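Local coordinates for protein glycerol-3-phosphate dehydrogenase [NAD(+)] 1 (Saccharomyces cerevisiae, PDB 4FGW) that catalyses the NAD-dependent interconversion of dihydroxyacetone phosphate and glycerol 3-phosphate, driving glycerol production and accumulation in yeast under hyperosmotic stress, at residues 245-258 with 305-319. Residues are numbered along the deposited sequence; the frame is centred on the assembly and turned at random.
Sequences KNVVALGCGFVEGL and TCAGGRNVKVARLMA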
ATOM      1  N   LYS A 245       4.963   5.869  -9.814  1.00 50.27           N
ATOM      2  CA  LYS A 245       3.659   5.788  -9.139  1.00 48.16           C
ATOM      3  C   LYS A 245       2.516   6.261 -10.043  1.00 53.40           C
ATOM      4  O   LYS A 245       1.406   5.732  -9.955  1.00 53.36           O
ATOM      5  CB  LYS A 245       3.658   6.568  -7.797  1.00 47.72           C
ATOM      6  CG  LYS A 245       3.838   8.083  -7.955  1.00 51.28           C
ATOM      7  CD  LYS A 245       3.900   8.831  -6.642  1.00 50.95           C
ATOM      8  CE  LYS A 245       3.947  10.323  -6.876  1.00 44.64           C
ATOM      9  NZ  LYS A 245       2.637  10.836  -7.346  1.00 46.96           N
ATOM     10  N   ASN A 246       2.793   7.241 -10.918  1.00 51.33           N
ATOM     11  CA  ASN A 246       1.788   7.806 -11.819  1.00 52.35           C
ATOM     12  C   ASN A 246       1.406   6.880 -12.959  1.00 58.49           C
ATOM     13  O   ASN A 246       0.274   6.947 -13.434  1.00 59.91           O
ATOM     14  CB  ASN A 246       2.191   9.192 -12.290  1.00 52.34           C
ATOM     15  CG  ASN A 246       2.498  10.139 -11.159  1.00 59.32           C
ATOM     16  OD1 ASN A 246       1.987  10.013 -10.043  1.00 52.75           O
ATOM     17  ND2 ASN A 246       3.386  11.071 -11.406  1.00 47.14           N
ATOM     18  N   VAL A 247       2.322   5.977 -13.357  1.00 55.97           N
ATOM     19  CA  VAL A 247       2.062   4.957 -14.383  1.00 58.00           C
ATOM     20  C   VAL A 247       1.110   3.930 -13.749  1.00 59.48           C
ATOM     21  O   VAL A 247       0.114   3.546 -14.372  1.00 60.96           O
ATOM     22  CB  VAL A 247       3.366   4.304 -14.923  1.00 63.76           C
ATOM     23  CG1 VAL A 247       3.057   3.160 -15.888  1.00 66.44           C
ATOM     24  CG2 VAL A 247       4.264   5.342 -15.591  1.00 64.97           C
ATOM     25  N   VAL A 248       1.394   3.546 -12.488  1.00 51.30           N
ATOM     26  CA  VAL A 248       0.574   2.628 -11.704  1.00 49.78           C
ATOM     27  C   VAL A 248      -0.831   3.233 -11.442  1.00 53.58           C
ATOM     28  O   VAL A 248      -1.835   2.533 -11.605  1.00 54.94           O
ATOM     29  CB  VAL A 248       1.283   2.195 -10.388  1.00 51.08           C
ATOM     30  CG1 VAL A 248       0.465   1.143  -9.639  1.00 49.81           C
ATOM     31  CG2 VAL A 248       2.694   1.681 -10.665  1.00 52.03           C
ATOM     32  N   ALA A 249      -0.896   4.530 -11.071  1.00 48.38           N
ATOM     33  CA  ALA A 249      -2.153   5.245 -10.812  1.00 48.08           C
ATOM     34  C   ALA A 249      -3.091   5.201 -12.029  1.00 54.79           C
ATOM     35  O   ALA A 249      -4.313   5.154 -11.855  1.00 54.47           O
ATOM     36  CB  ALA A 249      -1.872   6.687 -10.409  1.00 47.76           C
ATOM     37  N   LEU A 250      -2.516   5.176 -13.252  1.00 54.07           N
ATOM     38  CA  LEU A 250      -3.289   5.066 -14.491  1.00 57.07           C
ATOM     39  C   LEU A 250      -3.972   3.699 -14.570  1.00 63.06           C
ATOM     40  O   LEU A 250      -5.170   3.641 -14.835  1.00 64.19           O
ATOM     41  CB  LEU A 250      -2.436   5.341 -15.741  1.00 59.74           C
ATOM     42  CG  LEU A 250      -1.963   6.790 -15.971  1.00 64.32           C
ATOM     43  CD1 LEU A 250      -0.909   6.847 -17.047  1.00 66.48           C
ATOM     44  CD2 LEU A 250      -3.123   7.708 -16.369  1.00 67.85           C
ATOM     45  N   GLY A 251      -3.226   2.631 -14.258  1.00 59.41           N
ATOM     46  CA  GLY A 251      -3.729   1.261 -14.216  1.00 59.67           C
ATOM     47  C   GLY A 251      -4.852   1.081 -13.213  1.00 62.35           C
ATOM     48  O   GLY A 251      -5.785   0.320 -13.477  1.00 64.03           O
ATOM     49  N   CYS A 252      -4.790   1.812 -12.066  1.00 56.12           N
ATOM     50  CA  CYS A 252      -5.822   1.807 -11.009  1.00 53.98           C
ATOM     51  C   CYS A 252      -7.102   2.475 -11.490  1.00 58.79           C
ATOM     52  O   CYS A 252      -8.193   1.961 -11.234  1.00 59.60           O
ATOM     53  CB  CYS A 252      -5.310   2.467  -9.733  1.00 50.69           C
ATOM     54  SG  CYS A 252      -3.977   1.567  -8.921  1.00 52.82           S
ATOM     55  N   GLY A 253      -6.949   3.625 -12.150  1.00 54.96           N
ATOM     56  CA  GLY A 253      -8.051   4.397 -12.712  1.00 56.31           C
ATOM     57  C   GLY A 253      -8.821   3.609 -13.748  1.00 63.19           C
ATOM     58  O   GLY A 253     -10.057   3.574 -13.703  1.00 64.10           O
ATOM     59  N   PHE A 254      -8.085   2.919 -14.657  1.00 60.84           N
ATOM     60  CA  PHE A 254      -8.666   2.064 -15.694  1.00 64.15           C
ATOM     61  C   PHE A 254      -9.557   1.018 -15.049  1.00 69.03           C
ATOM     62  O   PHE A 254     -10.726   0.873 -15.408  1.00 71.46           O
ATOM     63  CB  PHE A 254      -7.566   1.358 -16.514  1.00 67.39           C
ATOM     64  CG  PHE A 254      -6.642   2.239 -17.324  1.00 69.75           C
ATOM     65  CD1 PHE A 254      -5.347   1.831 -17.616  1.00 73.05           C
ATOM     66  CD2 PHE A 254      -7.071   3.471 -17.805  1.00 72.73           C
ATOM     67  CE1 PHE A 254      -4.491   2.647 -18.361  1.00 75.16           C
ATOM     68  CE2 PHE A 254      -6.217   4.283 -18.546  1.00 76.70           C
ATOM     69  CZ  PHE A 254      -4.932   3.867 -18.822  1.00 75.20           C
ATOM     70  N   VAL A 255      -9.008   0.339 -14.051  1.00 63.30           N
ATOM     71  CA  VAL A 255      -9.647  -0.727 -13.303  1.00 63.29           C
ATOM     72  C   VAL A 255     -10.867  -0.260 -12.464  1.00 67.12           C
ATOM     73  O   VAL A 255     -11.877  -0.966 -12.421  1.00 68.81           O
ATOM     74  CB  VAL A 255      -8.534  -1.488 -12.553  1.00 65.20           C
ATOM     75  CG1 VAL A 255      -8.737  -1.540 -11.045  1.00 62.37           C
ATOM     76  CG2 VAL A 255      -8.306  -2.857 -13.156  1.00 67.12           C
ATOM     77  N   GLU A 256     -10.790   0.951 -11.873  1.00 61.55           N
ATOM     78  CA  GLU A 256     -11.874   1.573 -11.104  1.00 60.74           C
ATOM     79  C   GLU A 256     -13.023   1.979 -12.040  1.00 69.38           C
ATOM     80  O   GLU A 256     -14.168   1.601 -11.790  1.00 70.76           O
ATOM     81  CB  GLU A 256     -11.362   2.798 -10.336  1.00 59.13           C
ATOM     82  CG  GLU A 256     -10.648   2.457  -9.039  1.00 65.18           C
ATOM     83  CD  GLU A 256     -10.150   3.632  -8.217  1.00 80.12           C
ATOM     84  OE1 GLU A 256     -10.416   4.794  -8.600  1.00 77.32           O
ATOM     85  OE2 GLU A 256      -9.480   3.389  -7.188  1.00 75.16           O
ATOM     86  N   GLY A 257     -12.685   2.705 -13.116  1.00 67.58           N
ATOM     87  CA  GLY A 257     -13.611   3.183 -14.137  1.00 70.90           C
ATOM     88  C   GLY A 257     -14.396   2.084 -14.826  1.00 78.71           C
ATOM     89  O   GLY A 257     -15.527   2.314 -15.262  1.00 81.18           O
ATOM     90  N   LEU A 258     -13.796   0.876 -14.921  1.00 75.94           N
ATOM     91  CA  LEU A 258     -14.413  -0.326 -15.485  1.00 79.09           C
ATOM     92  C   LEU A 258     -15.428  -0.930 -14.492  1.00 83.52           C
ATOM     93  O   LEU A 258     -16.187  -1.831 -14.860  1.00 86.65           O
ATOM     94  CB  LEU A 258     -13.337  -1.374 -15.832  1.00 79.48           C
ATOM     95  CG  LEU A 258     -12.578  -1.213 -17.154  1.00 87.15           C
ATOM     96  CD1 LEU A 258     -11.341  -2.092 -17.174  1.00 87.00           C
ATOM     97  CD2 LEU A 258     -13.452  -1.552 -18.351  1.00 94.73           C
ATOM     98  N   THR A 305      -1.472   8.452  -4.346  1.00 39.55           N
ATOM     99  CA  THR A 305      -1.579   8.744  -5.775  1.00 40.97           C
ATOM    100  C   THR A 305      -2.675   7.903  -6.423  1.00 45.99           C
ATOM    101  O   THR A 305      -3.474   8.424  -7.197  1.00 47.49           O
ATOM    102  CB  THR A 305      -0.205   8.600  -6.443  1.00 49.10           C
ATOM    103  OG1 THR A 305       0.735   9.417  -5.739  1.00 45.43           O
ATOM    104  CG2 THR A 305      -0.225   8.992  -7.914  1.00 51.84           C
ATOM    105  N   CYS A 306      -2.726   6.616  -6.086  1.00 42.60           N
ATOM    106  CA  CYS A 306      -3.730   5.703  -6.602  1.00 43.75           C
ATOM    107  C   CYS A 306      -5.122   5.919  -5.978  1.00 48.12           C
ATOM    108  O   CYS A 306      -6.119   5.569  -6.600  1.00 49.01           O
ATOM    109  CB  CYS A 306      -3.253   4.265  -6.458  1.00 44.23           C
ATOM    110  SG  CYS A 306      -1.735   3.895  -7.379  1.00 49.02           S
ATOM    111  N   ALA A 307      -5.189   6.536  -4.781  1.00 45.37           N
ATOM    112  CA  ALA A 307      -6.445   6.851  -4.085  1.00 45.77           C
ATOM    113  C   ALA A 307      -7.168   8.032  -4.745  1.00 53.76           C
ATOM    114  O   ALA A 307      -8.377   7.965  -4.955  1.00 57.14           O
ATOM    115  CB  ALA A 307      -6.180   7.148  -2.613  1.00 44.73           C
ATOM    116  N   GLY A 308      -6.426   9.089  -5.062  1.00 49.94           N
ATOM    117  CA  GLY A 308      -6.952  10.297  -5.686  1.00 50.48           C
ATOM    118  C   GLY A 308      -5.856  11.162  -6.269  1.00 54.23           C
ATOM    119  O   GLY A 308      -4.772  11.282  -5.688  1.00 52.91           O
ATOM    120  N   GLY A 309      -6.148  11.774  -7.411  1.00 52.68           N
ATOM    121  CA  GLY A 309      -5.216  12.646  -8.122  1.00 53.22           C
ATOM    122  C   GLY A 309      -5.480  12.706  -9.608  1.00 59.57           C
ATOM    123  O   GLY A 309      -6.376  12.016 -10.103  1.00 60.43           O
ATOM    124  N   ARG A 310      -4.678  13.520 -10.329  1.00 57.67           N
ATOM    125  CA  ARG A 310      -4.782  13.774 -11.778  1.00 60.18           C
ATOM    126  C   ARG A 310      -4.725  12.508 -12.626  1.00 64.96           C
ATOM    127  O   ARG A 310      -5.587  12.308 -13.483  1.00 67.89           O
ATOM    128  CB  ARG A 310      -3.692  14.752 -12.252  1.00 61.53           C
ATOM    129  CG  ARG A 310      -3.830  16.173 -11.722  1.00 73.52           C
ATOM    130  CD  ARG A 310      -2.730  17.078 -12.253  1.00 91.50           C
ATOM    131  NE  ARG A 310      -1.431  16.781 -11.645  1.00107.23           N
ATOM    132  CZ  ARG A 310      -0.928  17.414 -10.589  1.00126.60           C
ATOM    133  NH1 ARG A 310      -1.602  18.404 -10.016  1.00118.04           N
ATOM    134  NH2 ARG A 310       0.256  17.068 -10.102  1.00114.31           N
ATOM    135  N   ASN A 311      -3.713  11.661 -12.380  1.00 58.43           N
ATOM    136  CA  ASN A 311      -3.461  10.415 -13.107  1.00 58.46           C
ATOM    137  C   ASN A 311      -4.585   9.395 -12.977  1.00 62.43           C
ATOM    138  O   ASN A 311      -5.052   8.895 -13.996  1.00 64.41           O
ATOM    139  CB  ASN A 311      -2.105   9.830 -12.714  1.00 56.07           C
ATOM    140  CG  ASN A 311      -0.962  10.767 -13.011  1.00 65.44           C
ATOM    141  OD1 ASN A 311      -0.500  10.872 -14.146  1.00 57.08           O
ATOM    142  ND2 ASN A 311      -0.502  11.495 -12.002  1.00 55.84           N
ATOM    143  N   VAL A 312      -5.043   9.108 -11.739  1.00 57.31           N
ATOM    144  CA  VAL A 312      -6.140   8.165 -11.482  1.00 57.21           C
ATOM    145  C   VAL A 312      -7.481   8.678 -12.061  1.00 63.62           C
ATOM    146  O   VAL A 312      -8.203   7.901 -12.688  1.00 64.41           O
ATOM    147  CB  VAL A 312      -6.201   7.667  -9.992  1.00 58.46           C
ATOM    148  CG1 VAL A 312      -6.602   8.764  -9.021  1.00 57.06           C
ATOM    149  CG2 VAL A 312      -7.114   6.457  -9.834  1.00 58.72           C
ATOM    150  N   LYS A 313      -7.759   9.997 -11.912  1.00 61.30           N
ATOM    151  CA  LYS A 313      -8.973  10.674 -12.388  1.00 63.51           C
ATOM    152  C   LYS A 313      -9.114  10.622 -13.913  1.00 70.51           C
ATOM    153  O   LYS A 313     -10.208  10.326 -14.401  1.00 72.23           O
ATOM    154  CB  LYS A 313      -9.014  12.131 -11.881  1.00 65.89           C
ATOM    155  CG  LYS A 313     -10.394  12.780 -11.919  1.00 79.46           C
ATOM    156  CD  LYS A 313     -10.399  14.126 -11.200  1.00 88.92           C
ATOM    157  CE  LYS A 313     -11.798  14.683 -11.082  1.00100.86           C
ATOM    158  NZ  LYS A 313     -11.849  15.874 -10.195  1.00109.07           N
ATOM    159  N   VAL A 314      -8.015  10.907 -14.661  1.00 67.85           N
ATOM    160  CA  VAL A 314      -8.002  10.877 -16.138  1.00 71.06           C
ATOM    161  C   VAL A 314      -8.277   9.457 -16.633  1.00 73.88           C
ATOM    162  O   VAL A 314      -9.158   9.260 -17.479  1.00 76.67           O
ATOM    163  CB  VAL A 314      -6.702  11.485 -16.747  1.00 76.01           C
ATOM    164  CG1 VAL A 314      -6.532  11.112 -18.223  1.00 79.27           C
ATOM    165  CG2 VAL A 314      -6.690  12.998 -16.587  1.00 76.44           C
ATOM    166  N   ALA A 315      -7.551   8.477 -16.056  1.00 66.33           N
ATOM    167  CA  ALA A 315      -7.644   7.056 -16.367  1.00 66.13           C
ATOM    168  C   ALA A 315      -9.044   6.496 -16.117  1.00 69.37           C
ATOM    169  O   ALA A 315      -9.524   5.672 -16.896  1.00 71.93           O
ATOM    170  CB  ALA A 315      -6.621   6.298 -15.554  1.00 64.11           C
ATOM    171  N   ARG A 316      -9.694   6.960 -15.037  1.00 63.53           N
ATOM    172  CA  ARG A 316     -11.052   6.589 -14.631  1.00 64.05           C
ATOM    173  C   ARG A 316     -12.068   7.069 -15.689  1.00 71.90           C
ATOM    174  O   ARG A 316     -12.967   6.313 -16.062  1.00 72.51           O
ATOM    175  CB  ARG A 316     -11.358   7.198 -13.252  1.00 61.17           C
ATOM    176  CG  ARG A 316     -12.257   6.348 -12.389  1.00 70.61           C
ATOM    177  CD  ARG A 316     -12.599   7.050 -11.091  1.00 77.74           C
ATOM    178  NE  ARG A 316     -11.552   6.910 -10.076  1.00 80.47           N
ATOM    179  CZ  ARG A 316     -11.012   7.927  -9.407  1.00 90.60           C
ATOM    180  NH1 ARG A 316     -11.401   9.174  -9.652  1.00 77.13           N
ATOM    181  NH2 ARG A 316     -10.079   7.705  -8.490  1.00 71.10           N
ATOM    182  N   LEU A 317     -11.892   8.309 -16.198  1.00 70.91           N
ATOM    183  CA  LEU A 317     -12.751   8.887 -17.229  1.00 74.84           C
ATOM    184  C   LEU A 317     -12.562   8.166 -18.563  1.00 82.46           C
ATOM    185  O   LEU A 317     -13.556   7.907 -19.241  1.00 85.59           O
ATOM    186  CB  LEU A 317     -12.549  10.409 -17.362  1.00 75.32           C
ATOM    187  CG  LEU A 317     -13.532  11.152 -18.295  1.00 84.27           C
ATOM    188  CD1 LEU A 317     -14.983  11.061 -17.804  1.00 84.82           C
ATOM    189  CD2 LEU A 317     -13.127  12.591 -18.472  1.00 87.56           C
ATOM    190  N   MET A 318     -11.302   7.788 -18.906  1.00 78.15           N
ATOM    191  CA  MET A 318     -10.964   7.026 -20.119  1.00 81.01           C
ATOM    192  C   MET A 318     -11.789   5.729 -20.169  1.00 87.63           C
ATOM    193  O   MET A 318     -12.269   5.339 -21.231  1.00 91.40           O
ATOM    194  CB  MET A 318      -9.472   6.666 -20.128  1.00 81.39           C
ATOM    195  CG  MET A 318      -8.568   7.752 -20.640  1.00 85.00           C
ATOM    196  SD  MET A 318      -6.827   7.357 -20.325  1.00 86.63           S
ATOM    197  CE  MET A 318      -6.524   6.113 -21.569  1.00 87.00           C
ATOM    198  N   ALA A 319     -11.956   5.081 -19.008  1.00 82.53           N
ATOM    199  CA  ALA A 319     -12.727   3.850 -18.853  1.00 83.70           C
ATOM    200  C   ALA A 319     -14.245   4.125 -18.880  1.00 90.23           C
ATOM    201  O   ALA A 319     -14.991   3.365 -19.499  1.00 92.65           O
ATOM    202  CB  ALA A 319     -12.330   3.161 -17.557  1.00 80.43           C
TER
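Gly-253 and Arg-316 mark the close crossing of helices 245-257 and 310-319, whose axes approach to 6.8 Å and cross at -37°. Neither Gly-253 nor Gly-257 leaves room for a CB. At Gly-253 the backbones meet through CA-H...O contacts, among them Arg-316 CA to Gly-253 O at 3.3 Å, while the bare CA of Gly-257 packs against Arg-316 O and Ala-319 CB. Two knobs interlock beside them: the methyl of Ala-249 sits among Thr-305, Cys-306, Asn-311 and Val-312, and Val-312 in turn fits among Ala-249, Cys-252, Gly-253 and Glu-256. On one flank the edge of the Phe-254 ring faces Met-318 SD, 5.0 Å from the ring centroid, in a Met-aromatic contact.

The charged pair lies one turn beyond Cys-252. Bent at chi3 (-82°), Arg-316 presents NE and NH2 side-on to a single carboxylate oxygen, Glu-256 OE1, at 2.8 Å from NE, with the two flat groups nearly coplanar. With an alanine here, Glu-256 OE1 is likely to lose both of these donors, leaving the weak bond from OE2 to Ser-265 OG to steady the carboxylate.

At the other end, Lys-245 NZ donates to Thr-305 OG1 (2.9 Å) and to Asn-246 OD1, while Thr-305 OG1 is also bonded to Asp-301 O. The amides of Asn-246 and Asn-311 stack with planes 9° apart, and Asn-311 OD1 is held by Gly-340 N. With Lys-245 the probable proton acceptor and Asn-311 a probable substrate ligand, this glycine-mediated helix packing joins active-site elements within the helical C-terminal domain of the glycerol-3-phosphate dehydrogenase family.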